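Local coordinates for chitin elicitor-binding protein (Oryza sativa subsp. japonica, PDB 5JCD) that binds chitin oligosaccharides from fungal cell walls through its lysin-motif ectodomain and helps pass the signal on to trigger defence responses in rice, at residues Cys5-Ala8 with Ser9-Cys13; Asp94-Arg98 with Asn99-Ala103; Ser158-Ala161 with Ala162-Val166. All blocks are in the same frame, centred on the assembly; numbering follows the deposited sequence.

Interaction 1: Cys5-Ala8 with Ser9-Cys13; sequences CAVA and SGTTC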
# COMPACT_ATOMS: atom_id res chain seq x y z
N CYS A 5 13.02 1.00 -5.51
CA CYS A 5 13.03 0.07 -6.62
C CYS A 5 14.18 0.42 -7.55
O CYS A 5 14.30 1.57 -7.98
CB CYS A 5 11.71 0.12 -7.40
SG CYS A 5 11.59 -1.10 -8.72
N ALA A 6 15.00 -0.58 -7.89
CA ALA A 6 16.25 -0.34 -8.59
C ALA A 6 16.32 -0.90 -10.02
O ALA A 6 17.37 -0.81 -10.67
CB ALA A 6 17.40 -0.90 -7.77
N VAL A 7 15.22 -1.46 -10.51
CA VAL A 7 15.17 -2.03 -11.85
C VAL A 7 14.91 -0.97 -12.89
O VAL A 7 14.71 0.20 -12.55
CB VAL A 7 14.10 -3.11 -11.93
CG1 VAL A 7 14.35 -4.20 -10.86
CG2 VAL A 7 12.74 -2.49 -11.74
N ALA A 8 14.88 -1.37 -14.16
CA ALA A 8 14.73 -0.40 -15.24
C ALA A 8 13.44 0.39 -15.11
O ALA A 8 12.35 -0.17 -14.89
CB ALA A 8 14.77 -1.08 -16.60
N SER A 9 13.57 1.70 -15.27
CA SER A 9 12.44 2.60 -15.23
C SER A 9 11.39 2.17 -16.23
O SER A 9 11.72 1.79 -17.35
CB SER A 9 12.90 4.02 -15.53
OG SER A 9 11.79 4.88 -15.58
N GLY A 10 10.13 2.21 -15.82
CA GLY A 10 9.04 1.76 -16.66
C GLY A 10 8.66 0.32 -16.37
O GLY A 10 7.66 -0.17 -16.89
N THR A 11 9.44 -0.36 -15.54
CA THR A 11 9.12 -1.74 -15.16
C THR A 11 7.77 -1.78 -14.46
O THR A 11 7.48 -0.98 -13.58
CB THR A 11 10.18 -2.35 -14.22
OG1 THR A 11 11.43 -2.45 -14.91
CG2 THR A 11 9.76 -3.75 -13.72
N THR A 12 6.96 -2.74 -14.86
CA THR A 12 5.68 -2.93 -14.25
C THR A 12 5.60 -4.33 -13.65
O THR A 12 6.04 -5.30 -14.29
CB THR A 12 4.58 -2.66 -15.34
OG1 THR A 12 3.98 -1.38 -15.09
CG2 THR A 12 3.54 -3.76 -15.39
N CYS A 13 5.04 -4.43 -12.43
CA CYS A 13 4.79 -5.71 -11.75
C CYS A 13 3.54 -5.60 -10.86
O CYS A 13 2.92 -4.55 -10.77
CB CYS A 13 6.01 -6.16 -10.90
SG CYS A 13 6.49 -5.05 -9.49
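A8 and T11 close a type II beta turn, A8-S9-G10-T11, that swings the chain from the loop after strand 3-4 into strand 12-20. It is a worked example of a turn whose closing bond ends on one carbonyl oxygen, A8 O. The tight side gathers around that atom. The amide of T11 supplies the standard turn bond, with T11 N 3.0 Å from A8 O and an N-H...O angle of 143°. The hydroxyl of the same residue also points to that oxygen, but T11 OG1 is modelled only 2.5 Å from A8 O, very short, so the geometry of this second bond is doubtful. The side chain is turned that way by a chi1 of -64°, which sets OG1 opposite the T11 carbonyl carbon and next to the T11 backbone nitrogen, on the side of A8 O. Against T11 comes a branch of V7. Its side chain crosses that of T11 at about a right angle, and V7 CG2 lies 3.6 Å from T11 CB.

The outer side is looser. The S9 side chain starts off away from A8, though its CB stays in touch with it, and both residues are exposed. G10 occupies the third turn position at phi 95°, where a CB would be jammed against the carbonyl oxygen of S9, so glycine suits this corner. Behind the turn the fold is pinned covalently: C5 is in a disulfide with C72, and C13 in another with C136. The backbones of G10 and T11 also bond to that of C72, which fastens the turn to strand 63-72. The apolar side of the turn ends in a methyl-to-methyl contact, V7 CG2 standing 3.8 Å from T11 CG2.

Interaction 2: Asp94-Arg98 with Asn99-Ala103; sequences DAIAR and NVFNA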
# COMPACT_ATOMS: atom_id res chain seq x y z
N ASP A 94 -2.85 15.69 4.55
CA ASP A 94 -2.41 14.90 5.70
C ASP A 94 -3.52 14.02 6.24
O ASP A 94 -3.26 12.90 6.68
CB ASP A 94 -1.90 15.83 6.80
CG ASP A 94 -1.20 15.08 7.91
OD1 ASP A 94 -0.03 14.69 7.70
OD2 ASP A 94 -1.79 14.93 9.01
N ALA A 95 -4.74 14.53 6.26
CA ALA A 95 -5.87 13.72 6.71
C ALA A 95 -6.21 12.63 5.68
O ALA A 95 -6.62 11.53 6.04
CB ALA A 95 -7.08 14.59 6.97
N ILE A 96 -6.06 12.93 4.40
CA ILE A 96 -6.28 11.95 3.35
C ILE A 96 -5.24 10.83 3.45
O ILE A 96 -5.58 9.66 3.49
CB ILE A 96 -6.17 12.59 1.97
CG1 ILE A 96 -7.32 13.59 1.76
CG2 ILE A 96 -6.15 11.50 0.88
CD1 ILE A 96 -7.08 14.61 0.66
N ALA A 97 -3.98 11.23 3.53
CA ALA A 97 -2.87 10.33 3.70
C ALA A 97 -3.07 9.40 4.91
O ALA A 97 -2.95 8.18 4.79
CB ALA A 97 -1.58 11.14 3.85
N ARG A 98 -3.40 9.99 6.06
CA ARG A 98 -3.47 9.23 7.31
C ARG A 98 -4.79 8.52 7.58
O ARG A 98 -4.80 7.41 8.11
CB ARG A 98 -3.15 10.13 8.49
CG ARG A 98 -1.76 10.72 8.43
CD ARG A 98 -1.41 11.43 9.71
NE ARG A 98 -0.02 11.15 10.06
CZ ARG A 98 1.00 11.84 9.58
NH1 ARG A 98 0.76 12.85 8.76
NH2 ARG A 98 2.24 11.53 9.92
N ASN A 99 -5.90 9.18 7.27
CA ASN A 99 -7.23 8.69 7.59
C ASN A 99 -7.90 7.91 6.47
O ASN A 99 -8.88 7.21 6.70
CB ASN A 99 -8.14 9.84 8.06
CG ASN A 99 -7.51 10.64 9.18
OD1 ASN A 99 -6.81 10.10 10.03
ND2 ASN A 99 -7.70 11.96 9.16
N VAL A 100 -7.42 8.10 5.24
CA VAL A 100 -7.93 7.30 4.13
C VAL A 100 -6.97 6.18 3.68
O VAL A 100 -7.38 5.05 3.42
CB VAL A 100 -8.32 8.18 2.94
CG1 VAL A 100 -9.07 7.35 1.89
CG2 VAL A 100 -9.20 9.32 3.42
N PHE A 101 -5.68 6.50 3.60
CA PHE A 101 -4.70 5.56 3.07
C PHE A 101 -3.68 5.06 4.10
O PHE A 101 -2.51 4.77 3.76
CB PHE A 101 -4.04 6.17 1.84
CG PHE A 101 -5.01 6.47 0.76
CD1 PHE A 101 -5.53 5.45 -0.02
CD2 PHE A 101 -5.46 7.77 0.54
CE1 PHE A 101 -6.46 5.70 -1.01
CE2 PHE A 101 -6.39 8.05 -0.45
CZ PHE A 101 -6.89 7.01 -1.23
N ASN A 102 -4.11 4.98 5.36
CA ASN A 102 -3.37 4.27 6.38
C ASN A 102 -1.98 4.87 6.60
O ASN A 102 -1.11 4.21 7.15
CB ASN A 102 -3.18 2.79 5.95
CG ASN A 102 -4.47 1.98 5.94
OD1 ASN A 102 -4.45 0.80 5.60
ND2 ASN A 102 -5.58 2.59 6.33
N ALA A 103 -1.78 6.11 6.18
CA ALA A 103 -0.44 6.71 6.15
C ALA A 103 0.58 5.87 5.36
O ALA A 103 1.78 5.93 5.64
CB ALA A 103 0.08 6.99 7.58
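I96 meets V100 and F101 toward the C-terminal end of helix 93-100 of the first LysM unit, a case of helical bonding that widens. D94 and A95 probably belong to the chitin-binding site, as in related proteins. Among the backbone bonds, N99 N to A95 O (2.7 Å) is an ordinary alpha-helical one. I96 O then takes two donors: V100 N at 3.0 Å, well above the carbonyl plane, and F101 N at 3.2 Å, nearly in line with the C=O and forming a wider pi-type turn. A further reach, A103 N to A97 O at 2.8 Å, spans six residues where N102 and A103 take up positive phi.

The apolar contacts centre on the F101 ring. I96 and F101 run side by side and point the same way, with I96 CG2 in the plane of the ring at its edge, 3.7 Å from F101 CE2. V100 CG1 sits 3.6 Å above one face, toward the rim. The N99 side chain folds back over the preceding turn, ND2 3.5 Å from A95 CB.

Around this region, A97 packs on I110 of helix 107-113 and F101 on I130, while V100 O and N102 OD1 bond to Y19 and T20 of strand 12-20.

Interaction 3: Ser158-Ala161 with Ala162-Val166; sequences SAIA and AKYGV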
# COMPACT_ATOMS: atom_id res chain seq x y z
N SER A 158 10.01 -10.51 14.16
CA SER A 158 10.08 -11.95 14.10
C SER A 158 8.75 -12.53 13.68
O SER A 158 8.66 -13.28 12.71
CB SER A 158 10.51 -12.54 15.44
OG SER A 158 10.70 -13.95 15.33
N ALA A 159 7.70 -12.18 14.42
CA ALA A 159 6.38 -12.73 14.12
C ALA A 159 5.84 -12.23 12.79
O ALA A 159 5.14 -12.95 12.09
CB ALA A 159 5.42 -12.43 15.22
N ILE A 160 6.18 -10.99 12.43
CA ILE A 160 5.72 -10.44 11.16
C ILE A 160 6.39 -11.20 10.01
O ILE A 160 5.72 -11.62 9.08
CB ILE A 160 6.01 -8.93 11.07
CG1 ILE A 160 5.10 -8.13 12.02
CG2 ILE A 160 5.84 -8.43 9.65
CD1 ILE A 160 5.55 -6.69 12.23
N ALA A 161 7.70 -11.36 10.08
CA ALA A 161 8.42 -12.10 9.06
C ALA A 161 7.88 -13.51 8.91
O ALA A 161 7.61 -13.96 7.80
CB ALA A 161 9.91 -12.14 9.38
N ALA A 162 7.67 -14.18 10.04
CA ALA A 162 7.22 -15.57 10.01
C ALA A 162 5.85 -15.68 9.40
O ALA A 162 5.61 -16.55 8.57
CB ALA A 162 7.23 -16.20 11.40
N LYS A 163 4.94 -14.80 9.80
CA LYS A 163 3.60 -14.82 9.23
C LYS A 163 3.64 -14.69 7.69
O LYS A 163 2.76 -15.20 7.00
CB LYS A 163 2.68 -13.75 9.85
CG LYS A 163 1.39 -13.66 9.03
CD LYS A 163 0.17 -13.06 9.67
CE LYS A 163 -1.03 -13.48 8.79
NZ LYS A 163 -2.37 -13.10 9.31
N TYR A 164 4.64 -14.02 7.14
CA TYR A 164 4.69 -13.86 5.69
C TYR A 164 5.70 -14.77 5.01
O TYR A 164 6.08 -14.53 3.86
CB TYR A 164 4.87 -12.38 5.29
CG TYR A 164 3.60 -11.61 5.62
CD1 TYR A 164 2.42 -11.89 4.93
CD2 TYR A 164 3.58 -10.64 6.62
CE1 TYR A 164 1.24 -11.22 5.25
CE2 TYR A 164 2.40 -9.96 6.93
CZ TYR A 164 1.25 -10.25 6.25
OH TYR A 164 0.09 -9.60 6.56
N GLY A 165 6.14 -15.79 5.75
CA GLY A 165 7.00 -16.83 5.19
C GLY A 165 8.28 -16.21 4.69
O GLY A 165 8.79 -16.52 3.62
N VAL A 166 8.78 -15.30 5.50
CA VAL A 166 9.98 -14.58 5.17
C VAL A 166 10.93 -14.67 6.34
O VAL A 166 10.53 -14.86 7.48
CB VAL A 166 9.61 -13.13 4.77
CG1 VAL A 166 10.55 -12.11 5.34
CG2 VAL A 166 9.50 -13.02 3.26
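A Schellman motif ends helix 157-163 of the second LysM unit, and it lies beside the chitin-binding surface: S158 is a chitin-binding residue, and A159 touches a bound NAG. The last regular turns are well formed, A162 N reaching S158 O at 3.0 Å with a nearly straight N-H...O angle (160°). K163 N repeats this bond to A159 O. Then the pattern shifts. Y164, the first residue to leave helical backbone angles, has its amide 3.3 Å from I160 O, and it also makes a weak bond to A161 O. The motif itself consists of two concentric bonds, the shorter within the longer: V166 N reaches back to A161 O at 2.9 Å, from above the carbonyl plane, and G165 N to A162 O at 3.0 Å. G165 makes the reversal with a positive phi of 60°, a region that favours glycine.

Two apolar contacts accompany the motif. A161 CB and V166 CG1 approach to 4.1 Å, at the two ends of the longer bond. In the second, I160 CG2 lies 4.4 Å from Y164 CD2, while that same CD2 approaches I160 O to 3.4 Å. K163 is extended, its CG swung opposite the backbone nitrogen (chi1 169°), and this methylene stands over the centre of the Y164 ring, 4.2 Å above its plane; the rest of the lysine leads away.

Toward the rest of the domain, I160 packs on L171 of helix 168-174, on Y149 of strand 145-150 and on L183, itself a chitin-binding residue, and V166 rests on P194. A strand, two helices joined by a short loop and a closing strand make the beta-alpha-alpha-beta LysM fold; here the Schellman motif ends the first helix.

Interactions 2 and 3 are counterparts in separate LysM units: both are partly buried, each lies toward the end of a helix that packs on a second helix, and each places a buried isoleucine beside an aromatic ring. Their chemistry differs at the helix end, where interaction 2 widens its backbone bonding and interaction 3 relies on a glycine, close to a bound sugar. Interaction 1 is a surface contact in which no buried residue takes part; it involves no helix, leads into a strand, and is anchored by disulfides away from the annotated sites. The three centres lie about 26 Å from one another, and none touches another; interactions 1 and 2 fall on opposite sides of the chain's centre.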